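Local coordinates for protein accelerated-cell-death 11 (Arabidopsis thaliana, PDB 4NT1) that selectively transfers ceramide-1-phosphate and phytoceramide-1-phosphate between membranes and takes part in regulating phytoceramide levels, at residues 42-47 / 110-115. Residues are numbered along the deposited sequence; the frame is centred on the assembly and turned at random.
Sequences SLVSPL and DMVKVL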
ATOM      1  N   SER A  42       1.923  -7.039   4.382  1.00 18.67           N
ATOM      2  CA  SER A  42       1.974  -8.300   3.654  0.53 18.81           C
ATOM      3  C   SER A  42       0.574  -8.833   3.351  1.00 18.95           C
ATOM      4  O   SER A  42       0.380  -9.569   2.391  1.00 21.73           O
ATOM      5  CB  SER A  42       2.815  -9.339   4.400  0.53 19.77           C
ATOM      6  OG  SER A  42       3.022 -10.491   3.601  0.53 21.13           O
ATOM      7  N   LEU A  43      -0.412  -8.439   4.150  1.00 19.62           N
ATOM      8  CA  LEU A  43      -1.786  -8.867   3.872  1.00 21.01           C
ATOM      9  C   LEU A  43      -2.320  -8.220   2.597  1.00 22.22           C
ATOM     10  O   LEU A  43      -3.232  -8.744   1.950  1.00 20.07           O
ATOM     11  CB  LEU A  43      -2.709  -8.557   5.047  1.00 18.73           C
ATOM     12  CG  LEU A  43      -2.381  -9.270   6.362  1.00 22.51           C
ATOM     13  CD1 LEU A  43      -3.271  -8.739   7.494  1.00 23.25           C
ATOM     14  CD2 LEU A  43      -2.518 -10.784   6.216  1.00 26.23           C
ATOM     15  N   VAL A  44      -1.752  -7.073   2.248  1.00 20.00           N
ATOM     16  CA  VAL A  44      -2.151  -6.340   1.052  1.00 20.18           C
ATOM     17  C   VAL A  44      -1.483  -6.887  -0.218  1.00 21.87           C
ATOM     18  O   VAL A  44      -2.035  -6.784  -1.311  1.00 19.40           O
ATOM     19  CB  VAL A  44      -1.809  -4.839   1.202  1.00 21.56           C
ATOM     20  CG1 VAL A  44      -2.076  -4.091  -0.097  1.00 21.25           C
ATOM     21  CG2 VAL A  44      -2.604  -4.218   2.350  1.00 19.09           C
ATOM     22  N   SER A  45      -0.306  -7.489  -0.071  1.00 21.18           N
ATOM     23  CA  SER A  45       0.465  -7.925  -1.248  1.00 20.91           C
ATOM     24  C   SER A  45      -0.333  -8.704  -2.304  1.00 18.03           C
ATOM     25  O   SER A  45      -0.184  -8.451  -3.499  1.00 23.89           O
ATOM     26  CB  SER A  45       1.704  -8.731  -0.833  1.00 19.94           C
ATOM     27  OG  SER A  45       2.596  -7.935  -0.079  1.00 21.14           O
ATOM     28  N   PRO A  46      -1.162  -9.669  -1.881  1.00 21.27           N
ATOM     29  CA  PRO A  46      -1.828 -10.496  -2.897  1.00 23.36           C
ATOM     30  C   PRO A  46      -2.856  -9.737  -3.729  1.00 24.11           C
ATOM     31  O   PRO A  46      -3.250 -10.230  -4.781  1.00 26.49           O
ATOM     32  CB  PRO A  46      -2.523 -11.594  -2.068  1.00 27.20           C
ATOM     33  CG  PRO A  46      -1.816 -11.586  -0.737  1.00 29.07           C
ATOM     34  CD  PRO A  46      -1.427 -10.157  -0.512  1.00 23.56           C
ATOM     35  N   LEU A  47      -3.284  -8.557  -3.289  1.00 23.99           N
ATOM     36  CA  LEU A  47      -4.238  -7.792  -4.081  1.00 21.52           C
ATOM     37  C   LEU A  47      -3.677  -7.431  -5.457  1.00 27.34           C
ATOM     38  O   LEU A  47      -4.411  -7.411  -6.443  1.00 26.66           O
ATOM     39  CB  LEU A  47      -4.676  -6.516  -3.356  1.00 21.68           C
ATOM     40  CG  LEU A  47      -5.352  -6.667  -1.997  1.00 25.34           C
ATOM     41  CD1 LEU A  47      -5.594  -5.293  -1.386  1.00 28.77           C
ATOM     42  CD2 LEU A  47      -6.661  -7.456  -2.098  1.00 28.40           C
ATOM     43  N   ASP A 110      -0.855   3.484  -0.427  1.00 18.49           N
ATOM     44  CA  ASP A 110      -1.577   4.630  -0.966  1.00 16.70           C
ATOM     45  C   ASP A 110      -2.308   4.232  -2.249  1.00 19.25           C
ATOM     46  O   ASP A 110      -3.479   4.576  -2.427  1.00 19.78           O
ATOM     47  CB  ASP A 110      -0.589   5.787  -1.215  1.00 19.11           C
ATOM     48  CG  ASP A 110      -1.264   7.146  -1.318  1.00 25.84           C
ATOM     49  OD1 ASP A 110      -2.436   7.278  -0.915  1.00 23.39           O
ATOM     50  OD2 ASP A 110      -0.597   8.095  -1.802  1.00 22.27           O
ATOM     51  N   MET A 111      -1.653   3.482  -3.136  1.00 17.49           N
ATOM     52  CA  MET A 111      -2.347   3.051  -4.354  1.00 21.33           C
ATOM     53  C   MET A 111      -3.595   2.215  -4.036  1.00 21.71           C
ATOM     54  O   MET A 111      -4.632   2.365  -4.679  1.00 20.31           O
ATOM     55  CB  MET A 111      -1.438   2.271  -5.313  1.00 18.26           C
ATOM     56  CG  MET A 111      -2.008   2.241  -6.765  1.00 18.78           C
ATOM     57  SD  MET A 111      -1.646   0.716  -7.658  1.00 24.80           S
ATOM     58  CE  MET A 111      -2.938  -0.384  -7.064  1.00 28.13           C
ATOM     59  N   VAL A 112      -3.482   1.323  -3.059  1.00 16.81           N
ATOM     60  CA  VAL A 112      -4.619   0.500  -2.661  1.00 17.70           C
ATOM     61  C   VAL A 112      -5.710   1.385  -2.060  1.00 17.84           C
ATOM     62  O   VAL A 112      -6.889   1.220  -2.375  1.00 20.25           O
ATOM     63  CB  VAL A 112      -4.221  -0.648  -1.708  1.00 16.79           C
ATOM     64  CG1 VAL A 112      -5.476  -1.420  -1.240  1.00 16.07           C
ATOM     65  CG2 VAL A 112      -3.249  -1.607  -2.404  1.00 18.58           C
ATOM     66  N   LYS A 113      -5.319   2.343  -1.227  1.00 16.97           N
ATOM     67  CA  LYS A 113      -6.290   3.287  -0.683  1.00 15.76           C
ATOM     68  C   LYS A 113      -7.087   3.993  -1.789  1.00 20.35           C
ATOM     69  O   LYS A 113      -8.310   4.083  -1.710  1.00 21.27           O
ATOM     70  CB  LYS A 113      -5.623   4.343   0.202  1.00 17.79           C
ATOM     71  CG  LYS A 113      -6.629   5.329   0.806  1.00 23.45           C
ATOM     72  CD  LYS A 113      -5.972   6.507   1.502  1.00 24.78           C
ATOM     73  CE  LYS A 113      -5.590   7.587   0.527  1.00 36.38           C
ATOM     74  NZ  LYS A 113      -5.961   8.925   1.066  1.00 47.65           N
ATOM     75  N   VAL A 114      -6.394   4.506  -2.806  1.00 18.73           N
ATOM     76  CA  VAL A 114      -7.073   5.213  -3.903  1.00 20.33           C
ATOM     77  C   VAL A 114      -7.896   4.249  -4.737  1.00 22.79           C
ATOM     78  O   VAL A 114      -9.018   4.556  -5.136  1.00 21.18           O
ATOM     79  CB  VAL A 114      -6.078   5.956  -4.822  1.00 21.32           C
ATOM     80  CG1 VAL A 114      -6.812   6.590  -6.027  1.00 20.74           C
ATOM     81  CG2 VAL A 114      -5.321   7.012  -4.032  1.00 21.92           C
ATOM     82  N   LEU A 115      -7.334   3.077  -5.004  1.00 17.64           N
ATOM     83  CA  LEU A 115      -8.086   2.034  -5.684  1.00 19.10           C
ATOM     84  C   LEU A 115      -9.436   1.783  -4.994  1.00 20.33           C
ATOM     85  O   LEU A 115     -10.491   1.799  -5.645  1.00 22.40           O
ATOM     86  CB  LEU A 115      -7.277   0.737  -5.731  1.00 21.72           C
ATOM     87  CG  LEU A 115      -8.067  -0.446  -6.279  1.00 19.52           C
ATOM     88  CD1 LEU A 115      -8.360  -0.215  -7.760  1.00 23.67           C
ATOM     89  CD2 LEU A 115      -7.265  -1.718  -6.094  1.00 19.57           C
TER
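Val112 of helix 98-121 meets Val44 and Leu47 of helix 34-51 near the centre of the all-helical GLTP fold, each of its two methyl groups taking a different partner. The tight part of the contact is the valine pair: Val44 CG1 lies 3.6 Å from Val112 CG2, and the two side chains run past each other in opposite directions. One turn further along helix 34-51, Leu47 crosses the Val112 side chain at roughly a right angle, bringing its CD1 to 3.9 Å from Val112 CG1.

The torsions account for this division of labour. In Val112 (chi1 176°), CG1 stands trans to the amide nitrogen and CG2 sits beside it, which spreads the methyls across the facing segment. Leu47 has its CG beside its own N (chi1 -60°) and an extended second torsion, and it reaches across with CD1.

Beyond these three buried residues the interface quickly becomes loose. The backbones stay well separated, with Val44 CA 8.2 Å from Val112 CA, and the segments bury just 108 Å² between them. Leu115 CB also points toward segment 42-47, but its CD2 comes no nearer than 6.1 Å, to Leu47 CB. Pro46 is exposed to solvent, while Asp110 and Lys113 touch helix 173-199 and take no part in the contact. Neighbouring helices add to the packing: Phe18 of helix 10-25 touches Val44, and Tyr183 of helix 173-199 touches Val112.

This is apolar core packing, set apart from the headgroup site: the side chains of Val112 and Asp61, a binding residue for the N-acylsphingoid base 1-phosphate, are about 12 Å apart. Two residues after Val44, Pro46 has no amide hydrogen to donate and the helix kinks; Leu47 N, within the kink, bonds three residues back, to Val44 O at 2.9 Å.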